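PDB 6ZXU: oxidoreductase, NAD-binding/iron-sulfur cluster-binding protein from Nitratireductor pacificus pht-3B, which acts as a catabolic reductive dehalogenase, binding cobalamin together with two [4Fe-4S] clusters. Local coordinates for residues 634-639 with 658-662; 28-34 with 600-606; 157-163 with 378-383. Residues are numbered along the deposited sequence.

Contact 1 of 3, residues 634-639 with 658-662; sequences RNLIKR and TNERD
A pair of arginine–carboxylate salt bridges joins two surface loops here, with an Asx turn shaping one of them. Residues 634-639 run from extended backbone at Arg634 (phi/psi -72/128) into a short 3-10 segment, 636-638. Asn635, chi1 t, sets the bend: its OD1 accepts from Ile637 N at 3.1 Å, which is the Asx turn, and its carbonyl O accepts from Lys638 N at 2.9 Å. Residues 658-662 are irregular and mostly extended. The backbones stay apart, the nearest CA pair being Arg634 and Asp662 at 6.8 Å, so side chains do the bridging and only 256 Å² is buried.

Arg634 adopts m, t, m for chi1 to chi3, with chi4 at 105°, which lays its guanidinium against the other loop. One face lies over Glu660 C, 3.4 Å from NE. At the guanidinium edge, near its plane, NH2 meets Asp662 OD1 at 3.0 Å in a salt bridge, and NE makes a weak bond to Arg661 O at 3.0 Å. Asp662 (chi1 m) brings its carboxylate nearer although its CA-to-CB bond points sideways. Arg639 is instead fully extended, t at chi1 to chi3, and also pairs through NH2 with Asp643.

The CA-to-CB bond of Arg661 points away from 634-639; its NE forms a salt bridge with Asp441 and its NH2 a hydrogen bond to Tyr578 OH, and the side chain lies about 8 Å from a bound iron-sulfur cluster, so this loop links the surface contact to the cluster region. Glu660, m then t, reaches back so that its OE2 accepts from Arg639 NH1 at 3.0 Å, near the guanidinium plane.

Contact 2 of 3, residues 28-34 with 600-606; sequences MRLYSNR and EDTVEGR
A single carboxylate, that of Glu600, gathers one guanidinium, one hydroxyl and one backbone amide from the N-terminal segment 28-34. With chi1 and chi2 both t, its OE2 receives Arg29 NH1 at 2.7 Å, in a salt bridge, and Asn33 N at 2.8 Å, while OE1 receives Ser32 OG at 2.6 Å. Ser32 (chi1 t) also accepts from Arg34 N through OG at 3.0 Å, forming an ST turn. Arg29 curls over with chi1 m, chi2 t and chi3 m, one face of its guanidinium lying over Asp601 O.

Beside this polar cluster the backbones form a single beta bridge, Arg29 with Thr602, at a CA–CA distance of 4.7 Å. Val603 N donates to Arg29 O at 2.9 Å, and Thr602 CA makes a CA-H...O contact with the same oxygen at 3.2 Å. Asp601 centres an inverse gamma turn, and Thr602 (chi1 p) is the N-cap of helix 603-614, its OG1 accepting from Gly605 N at 3.2 Å. One water joins Arg29 N to Asp601 O; another joins Leu30 O to Glu604 N at 3.0 and 3.1 Å.

On the apolar side, Val603 CG2 packs against Met28 CG at 3.6 Å and Leu30 CD2 at 3.9 Å; Met28, chi1 p, extends its CE to Arg606 CG at 4.3 Å.

In all, 544 Å² is buried. Arg29 O and the water on Leu30 O supply acceptors to the first-turn amides of Val603 and Glu604, so the N-terminal segment completes the hydrogen bonding at the start of this helix. The charge of Glu600 is met by Arg29, and Ser32 OG and Asn33 N add neutral hydrogen bonds to the same carboxylate.

Contact 3 of 3, residues 157-163 with 378-383; sequences GEAGAEW and RNAEAI
The carbonyl of Gly157 receives two donors from one guanidinium: Arg378 NH2 at 3.1 Å and Arg378 NH1 at 3.2 Å, both near the guanidinium plane. Arg378 reaches it with chi1 m, chi2 -91° and chi3 m. Ala159 N lies over a guanidinium face and is satisfied elsewhere: Ala159 N donates to a water at 2.9 Å that in turn donates to Glu381 OE2 at 2.7 Å. A second water donates to Ala159 O at 2.8 Å and only weakly, at 3.5 Å, to Glu381 O.

Segment 157-163 forms a type II beta turn from Glu158 to Ala161, closed by Ala161 N to Glu158 O at 3.2 Å. Gly160 (phi/psi 82/3) is the N-cap residue of helix 161-164 and gives the closest CA pair, 4.3 Å to Ala382. Its lack of a side chain matters: an ideal CB would stand 3.1 Å from Ala382 CB.

Ala382 CB makes a CH-pi contact 3.7 Å from the Trp163 six-membered-ring centroid, 25° off its normal, and Ala159 CB lies 4.0 Å from Ala382 CB. With chi1 m and chi2 -1°, Trp163 NE1 donates to Gly370 O.

The short helix 161-164 thus packs its tryptophan on helix 376-390, while an edge-to-face pairing with His466 joins the same ring to helix 445-469.

From the N terminus, residues 28-34 pair with 600-606, so contact 2 closes a loop of 565 intervening residues and ties the start of the chain to helix 603-614. Contact 3 is nested inside that loop and closes one of 214 residues: it joins the beginning of helix 161-164 to helix 376-390, about 19 Å from contact 2 between nearest atoms. Contact 1 follows in series, closing a short loop that carries strands 645-647 and 650-652. Contacts 1 and 2 touch directly, since Asn635 ND2 lies 2.9 Å from Arg34 O and Lys638 NZ 2.9 Å from Asn33 O, both probable hydrogen bonds. Contacts 1 and 3 lie on opposite sides of the chain's centre.

Contact 1 of 3, residues 634-639 with 658-662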
loop_
_atom_site.group_PDB
_atom_site.type_symbol
_atom_site.label_atom_id
_atom_site.label_comp_id
_atom_site.label_asym_id
_atom_site.label_seq_id
_atom_site.Cartn_x
_atom_site.Cartn_y
_atom_site.Cartn_z
ATOM N N ARG A 634 19.008 -6.528 8.003
ATOM C CA ARG A 634 18.656 -6.735 6.634
ATOM C C ARG A 634 18.776 -8.235 6.266
ATOM O O ARG A 634 19.779 -8.860 6.506
ATOM C CB ARG A 634 19.449 -5.854 5.694
ATOM C CG ARG A 634 19.194 -4.372 5.909
ATOM C CD ARG A 634 20.141 -3.429 5.140
ATOM N NE ARG A 634 21.514 -3.691 5.564
ATOM C CZ ARG A 634 22.420 -4.344 4.843
ATOM N NH1 ARG A 634 22.200 -4.653 3.581
ATOM N NH2 ARG A 634 23.597 -4.595 5.397
ATOM N N ASN A 635 17.723 -8.782 5.698
ATOM C CA ASN A 635 17.681 -10.151 5.251
ATOM C C ASN A 635 18.044 -10.207 3.754
ATOM O O ASN A 635 17.249 -9.936 2.901
ATOM C CB ASN A 635 16.295 -10.734 5.510
ATOM C CG ASN A 635 16.172 -12.192 5.087
ATOM O OD1 ASN A 635 17.063 -12.751 4.416
ATOM N ND2 ASN A 635 15.056 -12.815 5.422
ATOM N N LEU A 636 19.278 -10.594 3.447
ATOM C CA LEU A 636 19.815 -10.508 2.089
ATOM C C LEU A 636 19.074 -11.390 1.111
ATOM O O LEU A 636 18.970 -11.052 -0.076
ATOM C CB LEU A 636 21.366 -10.751 2.069
ATOM N N ILE A 637 18.408 -12.437 1.587
ATOM C CA ILE A 637 17.594 -13.258 0.679
ATOM C C ILE A 637 16.437 -12.480 0.074
ATOM O O ILE A 637 15.991 -12.790 -0.996
ATOM C CB ILE A 637 17.064 -14.492 1.438
ATOM C CG1 ILE A 637 18.228 -15.470 1.587
ATOM C CG2 ILE A 637 16.041 -15.269 0.674
ATOM C CD1 ILE A 637 18.169 -16.345 2.829
ATOM N N LYS A 638 15.931 -11.494 0.805
ATOM C CA LYS A 638 14.762 -10.736 0.353
ATOM C C LYS A 638 15.084 -9.520 -0.533
ATOM O O LYS A 638 14.199 -8.755 -0.892
ATOM C CB LYS A 638 13.962 -10.314 1.551
ATOM C CG LYS A 638 13.494 -11.441 2.502
ATOM C CD LYS A 638 12.489 -12.319 1.813
ATOM C CE LYS A 638 11.869 -13.241 2.808
ATOM N NZ LYS A 638 10.767 -13.966 2.143
ATOM N N ARG A 639 16.348 -9.281 -0.852
ATOM C CA ARG A 639 16.736 -8.171 -1.667
ATOM C C ARG A 639 16.590 -8.518 -3.131
ATOM O O ARG A 639 17.549 -8.924 -3.790
ATOM C CB ARG A 639 18.150 -7.709 -1.301
ATOM C CG ARG A 639 18.551 -6.395 -1.965
ATOM C CD ARG A 639 19.722 -5.810 -1.250
ATOM N NE ARG A 639 20.350 -4.718 -1.964
ATOM C CZ ARG A 639 21.497 -4.169 -1.535
ATOM N NH1 ARG A 639 22.060 -4.610 -0.417
ATOM N NH2 ARG A 639 22.068 -3.155 -2.171
ATOM N N THR A 658 24.634 3.323 -1.949
ATOM C CA THR A 658 23.401 2.739 -1.480
ATOM C C THR A 658 23.465 2.560 0.001
ATOM O O THR A 658 24.421 2.024 0.541
ATOM C CB THR A 658 23.198 1.411 -2.163
ATOM O OG1 THR A 658 23.090 1.640 -3.580
ATOM C CG2 THR A 658 21.968 0.690 -1.660
ATOM N N ASN A 659 22.417 3.019 0.690
ATOM C CA ASN A 659 22.280 2.771 2.145
ATOM C C ASN A 659 22.110 1.321 2.431
ATOM O O ASN A 659 21.317 0.627 1.774
ATOM C CB ASN A 659 21.053 3.545 2.736
ATOM C CG ASN A 659 21.267 5.021 2.708
ATOM O OD1 ASN A 659 22.261 5.518 3.239
ATOM N ND2 ASN A 659 20.358 5.757 2.064
ATOM N N GLU A 660 22.886 0.816 3.385
ATOM C CA GLU A 660 22.818 -0.589 3.849
ATOM C C GLU A 660 22.977 -0.584 5.357
ATOM O O GLU A 660 23.890 -1.141 5.925
ATOM C CB GLU A 660 23.856 -1.468 3.167
ATOM C CG GLU A 660 23.676 -1.480 1.672
ATOM C CD GLU A 660 24.843 -2.204 0.983
ATOM O OE1 GLU A 660 26.072 -1.927 1.378
ATOM O OE2 GLU A 660 24.518 -3.026 0.050
ATOM N N ARG A 661 22.012 0.026 6.004
ATOM C CA ARG A 661 22.068 0.254 7.420
ATOM C C ARG A 661 21.733 -1.011 8.204
ATOM O O ARG A 661 20.887 -1.817 7.836
ATOM C CB ARG A 661 21.073 1.395 7.761
ATOM C CG ARG A 661 21.437 2.680 7.102
ATOM C CD ARG A 661 20.557 3.796 7.612
ATOM N NE ARG A 661 20.778 4.946 6.824
ATOM C CZ ARG A 661 21.670 5.865 7.115
ATOM N NH1 ARG A 661 22.443 5.728 8.188
ATOM N NH2 ARG A 661 21.800 6.923 6.360
ATOM N N ASP A 662 22.402 -1.130 9.335
ATOM C CA ASP A 662 22.189 -2.198 10.293
ATOM C C ASP A 662 21.741 -1.558 11.601
ATOM O O ASP A 662 21.827 -0.317 11.758
ATOM C CB ASP A 662 23.550 -2.907 10.499
ATOM C CG ASP A 662 24.110 -3.506 9.163
ATOM O OD1 ASP A 662 23.306 -4.008 8.306
ATOM O OD2 ASP A 662 25.363 -3.473 9.010
#

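Contact 2 of 3, residues 28-34 with 600-606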
loop_
_atom_site.group_PDB
_atom_site.type_symbol
_atom_site.label_atom_id
_atom_site.label_comp_id
_atom_site.label_asym_id
_atom_site.label_seq_id
_atom_site.Cartn_x
_atom_site.Cartn_y
_atom_site.Cartn_z
ATOM N N MET A 28 -3.136 -18.477 10.157
ATOM C CA MET A 28 -1.794 -17.924 9.841
ATOM C C MET A 28 -0.805 -19.077 9.657
ATOM O O MET A 28 -1.045 -20.233 10.053
ATOM C CB MET A 28 -1.234 -16.933 10.898
ATOM C CG MET A 28 -1.185 -17.600 12.227
ATOM S SD MET A 28 -2.717 -17.478 13.117
ATOM C CE MET A 28 -2.245 -17.571 14.952
ATOM N N ARG A 29 0.343 -18.738 9.091
ATOM C CA ARG A 29 1.389 -19.712 8.775
ATOM C C ARG A 29 2.097 -20.152 9.972
ATOM O O ARG A 29 2.377 -19.359 10.835
ATOM C CB ARG A 29 2.412 -19.090 7.827
ATOM C CG ARG A 29 1.822 -18.835 6.451
ATOM C CD ARG A 29 2.893 -18.341 5.512
ATOM N NE ARG A 29 3.179 -16.930 5.664
ATOM C CZ ARG A 29 4.300 -16.450 6.181
ATOM N NH1 ARG A 29 5.274 -17.249 6.604
ATOM N NH2 ARG A 29 4.452 -15.122 6.254
ATOM N N LEU A 30 2.463 -21.442 10.011
ATOM C CA LEU A 30 3.340 -21.947 11.003
ATOM C C LEU A 30 4.772 -21.699 10.767
ATOM O O LEU A 30 5.544 -21.592 11.721
ATOM C CB LEU A 30 3.147 -23.469 11.183
ATOM C CG LEU A 30 2.086 -23.993 12.158
ATOM C CD1 LEU A 30 1.923 -25.511 12.033
ATOM C CD2 LEU A 30 2.526 -23.670 13.573
ATOM N N TYR A 31 5.194 -21.660 9.511
ATOM C CA TYR A 31 6.608 -21.643 9.201
ATOM C C TYR A 31 6.970 -20.321 8.567
ATOM O O TYR A 31 6.174 -19.795 7.779
ATOM C CB TYR A 31 6.958 -22.858 8.290
ATOM C CG TYR A 31 6.606 -24.158 8.976
ATOM C CD1 TYR A 31 7.351 -24.597 10.041
ATOM C CD2 TYR A 31 5.460 -24.889 8.630
ATOM C CE1 TYR A 31 6.973 -25.751 10.744
ATOM C CE2 TYR A 31 5.115 -26.063 9.276
ATOM C CZ TYR A 31 5.841 -26.477 10.362
ATOM O OH TYR A 31 5.517 -27.647 11.098
ATOM N N SER A 32 8.143 -19.785 8.913
ATOM C CA SER A 32 8.639 -18.534 8.395
ATOM C C SER A 32 9.058 -18.667 6.972
ATOM O O SER A 32 9.570 -19.708 6.519
ATOM C CB SER A 32 9.816 -18.049 9.181
ATOM O OG SER A 32 10.351 -16.854 8.703
ATOM N N ASN A 33 8.880 -17.601 6.233
ATOM C CA ASN A 33 9.417 -17.569 4.873
ATOM C C ASN A 33 10.747 -16.816 4.778
ATOM O O ASN A 33 11.170 -16.417 3.687
ATOM C CB ASN A 33 8.411 -16.970 3.912
ATOM C CG ASN A 33 8.096 -15.505 4.224
ATOM O OD1 ASN A 33 8.899 -14.764 4.813
ATOM N ND2 ASN A 33 6.944 -15.073 3.784
ATOM N N ARG A 34 11.442 -16.677 5.898
ATOM C CA ARG A 34 12.634 -15.819 5.920
ATOM C C ARG A 34 13.744 -16.304 4.985
ATOM O O ARG A 34 14.592 -15.534 4.628
ATOM C CB ARG A 34 13.172 -15.650 7.320
ATOM C CG ARG A 34 13.706 -16.905 7.953
ATOM C CD ARG A 34 14.402 -16.613 9.268
ATOM N NE ARG A 34 13.413 -16.217 10.270
ATOM C CZ ARG A 34 12.732 -17.051 11.082
ATOM N NH1 ARG A 34 12.920 -18.381 11.062
ATOM N NH2 ARG A 34 11.841 -16.542 11.931
ATOM N N GLU A 600 6.528 -10.613 10.909
ATOM C CA GLU A 600 6.026 -11.572 9.964
ATOM C C GLU A 600 4.622 -12.074 10.370
ATOM O O GLU A 600 4.299 -12.183 11.552
ATOM C CB GLU A 600 7.030 -12.765 9.791
ATOM C CG GLU A 600 6.804 -13.486 8.446
ATOM C CD GLU A 600 7.673 -14.746 8.233
ATOM O OE1 GLU A 600 8.688 -14.910 8.925
ATOM O OE2 GLU A 600 7.318 -15.579 7.368
ATOM N N ASP A 601 3.821 -12.452 9.379
ATOM C CA ASP A 601 2.429 -12.997 9.599
ATOM C C ASP A 601 2.438 -14.538 9.881
ATOM O O ASP A 601 1.944 -15.340 9.080
ATOM C CB ASP A 601 1.561 -12.608 8.376
ATOM C CG ASP A 601 0.059 -12.958 8.519
ATOM O OD1 ASP A 601 -0.508 -12.890 9.674
ATOM O OD2 ASP A 601 -0.525 -13.328 7.447
ATOM N N THR A 602 3.103 -14.910 10.973
ATOM C CA THR A 602 3.229 -16.290 11.425
ATOM C C THR A 602 2.598 -16.451 12.810
ATOM O O THR A 602 2.156 -15.506 13.415
ATOM C CB THR A 602 4.678 -16.751 11.557
ATOM O OG1 THR A 602 5.347 -15.932 12.520
ATOM C CG2 THR A 602 5.365 -16.649 10.240
ATOM N N VAL A 603 2.459 -17.682 13.240
ATOM C CA VAL A 603 1.940 -17.987 14.550
ATOM C C VAL A 603 2.741 -17.284 15.633
ATOM O O VAL A 603 2.145 -16.608 16.484
ATOM C CB VAL A 603 1.875 -19.525 14.778
ATOM C CG1 VAL A 603 1.477 -19.846 16.201
ATOM C CG2 VAL A 603 0.825 -20.133 13.875
ATOM N N GLU A 604 4.051 -17.340 15.596
ATOM C CA GLU A 604 4.786 -16.680 16.684
ATOM C C GLU A 604 4.714 -15.160 16.608
ATOM O O GLU A 604 4.755 -14.498 17.640
ATOM C CB GLU A 604 6.268 -17.100 16.795
ATOM C CG GLU A 604 7.177 -16.176 16.057
ATOM C CD GLU A 604 8.705 -16.201 16.413
ATOM O OE1 GLU A 604 9.202 -16.890 17.359
ATOM O OE2 GLU A 604 9.407 -15.461 15.673
ATOM N N GLY A 605 4.708 -14.603 15.381
ATOM C CA GLY A 605 4.602 -13.206 15.213
ATOM C C GLY A 605 3.278 -12.679 15.726
ATOM O O GLY A 605 3.251 -11.689 16.467
ATOM N N ARG A 606 2.183 -13.374 15.425
ATOM C CA ARG A 606 0.927 -12.992 15.947
ATOM C C ARG A 606 0.880 -13.085 17.456
ATOM O O ARG A 606 0.286 -12.263 18.126
ATOM C CB ARG A 606 -0.158 -13.799 15.278
ATOM C CG ARG A 606 -1.563 -13.379 15.721
ATOM C CD ARG A 606 -1.922 -11.940 15.169
ATOM N NE ARG A 606 -2.008 -12.044 13.694
ATOM C CZ ARG A 606 -3.088 -12.453 13.042
ATOM N NH1 ARG A 606 -4.185 -12.856 13.693
ATOM N NH2 ARG A 606 -3.020 -12.531 11.749
HETATM O O HOH W 1 -0.152 -16.128 7.358
HETATM O O HOH W 2 5.388 -19.396 13.736
#

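Contact 3 of 3, residues 157-163 with 378-383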
loop_
_atom_site.group_PDB
_atom_site.type_symbol
_atom_site.label_atom_id
_atom_site.label_comp_id
_atom_site.label_asym_id
_atom_site.label_seq_id
_atom_site.Cartn_x
_atom_site.Cartn_y
_atom_site.Cartn_z
ATOM N N GLY A 157 -27.543 -12.469 0.408
ATOM C CA GLY A 157 -28.200 -11.808 1.513
ATOM C C GLY A 157 -27.298 -10.942 2.371
ATOM O O GLY A 157 -27.807 -10.229 3.220
ATOM N N GLU A 158 -25.962 -10.969 2.151
ATOM C CA GLU A 158 -25.080 -10.057 2.857
ATOM C C GLU A 158 -25.140 -8.692 2.209
ATOM O O GLU A 158 -25.399 -8.547 1.026
ATOM C CB GLU A 158 -23.632 -10.579 2.895
ATOM C CG GLU A 158 -23.430 -11.894 3.597
ATOM C CD GLU A 158 -21.942 -12.130 4.006
ATOM O OE1 GLU A 158 -21.025 -12.114 3.100
ATOM O OE2 GLU A 158 -21.712 -12.406 5.238
ATOM N N ALA A 159 -24.859 -7.683 3.012
ATOM C CA ALA A 159 -24.861 -6.325 2.516
ATOM C C ALA A 159 -23.808 -6.192 1.380
ATOM O O ALA A 159 -22.669 -6.709 1.468
ATOM C CB ALA A 159 -24.584 -5.352 3.645
ATOM N N GLY A 160 -24.235 -5.553 0.293
ATOM C CA GLY A 160 -23.384 -5.342 -0.876
ATOM C C GLY A 160 -23.242 -6.480 -1.864
ATOM O O GLY A 160 -22.530 -6.313 -2.890
ATOM N N ALA A 161 -23.937 -7.592 -1.648
ATOM C CA ALA A 161 -23.866 -8.673 -2.611
ATOM C C ALA A 161 -24.259 -8.215 -4.056
ATOM O O ALA A 161 -23.564 -8.555 -5.048
ATOM C CB ALA A 161 -24.659 -9.858 -2.121
ATOM N N GLU A 162 -25.326 -7.420 -4.173
ATOM C CA GLU A 162 -25.776 -6.849 -5.451
ATOM C C GLU A 162 -24.753 -5.907 -6.069
ATOM O O GLU A 162 -24.697 -5.752 -7.310
ATOM C CB GLU A 162 -27.134 -6.056 -5.243
ATOM N N TRP A 163 -23.945 -5.236 -5.244
ATOM C CA TRP A 163 -22.918 -4.360 -5.788
ATOM C C TRP A 163 -21.808 -5.132 -6.523
ATOM O O TRP A 163 -21.193 -4.626 -7.434
ATOM C CB TRP A 163 -22.262 -3.558 -4.701
ATOM C CG TRP A 163 -23.156 -2.646 -3.895
ATOM C CD1 TRP A 163 -24.496 -2.456 -4.057
ATOM C CD2 TRP A 163 -22.748 -1.782 -2.840
ATOM N NE1 TRP A 163 -24.947 -1.545 -3.152
ATOM C CE2 TRP A 163 -23.896 -1.118 -2.382
ATOM C CE3 TRP A 163 -21.539 -1.563 -2.172
ATOM C CZ2 TRP A 163 -23.866 -0.236 -1.283
ATOM C CZ3 TRP A 163 -21.489 -0.636 -1.108
ATOM C CH2 TRP A 163 -22.654 0.028 -0.694
ATOM N N ARG A 378 -25.957 -1.670 7.708
ATOM C CA ARG A 378 -25.732 -2.497 6.532
ATOM C C ARG A 378 -24.904 -1.761 5.463
ATOM O O ARG A 378 -24.121 -2.385 4.803
ATOM C CB ARG A 378 -27.075 -2.929 5.914
ATOM C CG ARG A 378 -27.886 -3.831 6.792
ATOM C CD ARG A 378 -27.617 -5.292 6.555
ATOM N NE ARG A 378 -28.013 -5.693 5.185
ATOM C CZ ARG A 378 -27.893 -6.938 4.698
ATOM N NH1 ARG A 378 -27.406 -7.920 5.441
ATOM N NH2 ARG A 378 -28.189 -7.184 3.413
ATOM N N ASN A 379 -25.076 -0.445 5.305
ATOM C CA ASN A 379 -24.297 0.354 4.383
ATOM C C ASN A 379 -22.791 0.274 4.798
ATOM O O ASN A 379 -21.964 0.138 3.926
ATOM C CB ASN A 379 -24.729 1.794 4.327
ATOM C CG ASN A 379 -26.131 1.978 3.745
ATOM O OD1 ASN A 379 -26.756 1.008 3.239
ATOM N ND2 ASN A 379 -26.599 3.217 3.783
ATOM N N ALA A 380 -22.517 0.298 6.093
ATOM C CA ALA A 380 -21.164 0.132 6.566
ATOM C C ALA A 380 -20.579 -1.207 6.221
ATOM O O ALA A 380 -19.495 -1.269 5.665
ATOM C CB ALA A 380 -21.070 0.413 8.018
ATOM N N GLU A 381 -21.330 -2.261 6.395
ATOM C CA GLU A 381 -20.872 -3.585 6.061
ATOM C C GLU A 381 -20.679 -3.763 4.557
ATOM O O GLU A 381 -19.765 -4.459 4.159
ATOM C CB GLU A 381 -21.886 -4.658 6.538
ATOM C CG GLU A 381 -22.098 -4.761 8.021
ATOM C CD GLU A 381 -23.161 -5.859 8.387
ATOM O OE1 GLU A 381 -23.077 -6.297 9.552
ATOM O OE2 GLU A 381 -24.016 -6.299 7.501
ATOM N N ALA A 382 -21.535 -3.161 3.737
ATOM C CA ALA A 382 -21.404 -3.213 2.288
ATOM C C ALA A 382 -20.121 -2.519 1.816
ATOM O O ALA A 382 -19.410 -3.048 1.043
ATOM C CB ALA A 382 -22.624 -2.611 1.568
ATOM N N ILE A 383 -19.846 -1.354 2.352
ATOM C CA ILE A 383 -18.672 -0.579 2.045
ATOM C C ILE A 383 -17.403 -1.330 2.487
ATOM O O ILE A 383 -16.452 -1.405 1.736
ATOM C CB ILE A 383 -18.790 0.813 2.715
ATOM C CG1 ILE A 383 -19.763 1.723 1.948
ATOM C CG2 ILE A 383 -17.436 1.512 2.790
ATOM C CD1 ILE A 383 -19.319 2.100 0.560
HETATM O O HOH W 3 -21.350 -7.516 3.772
HETATM O O HOH W 4 -23.503 -8.124 5.563
#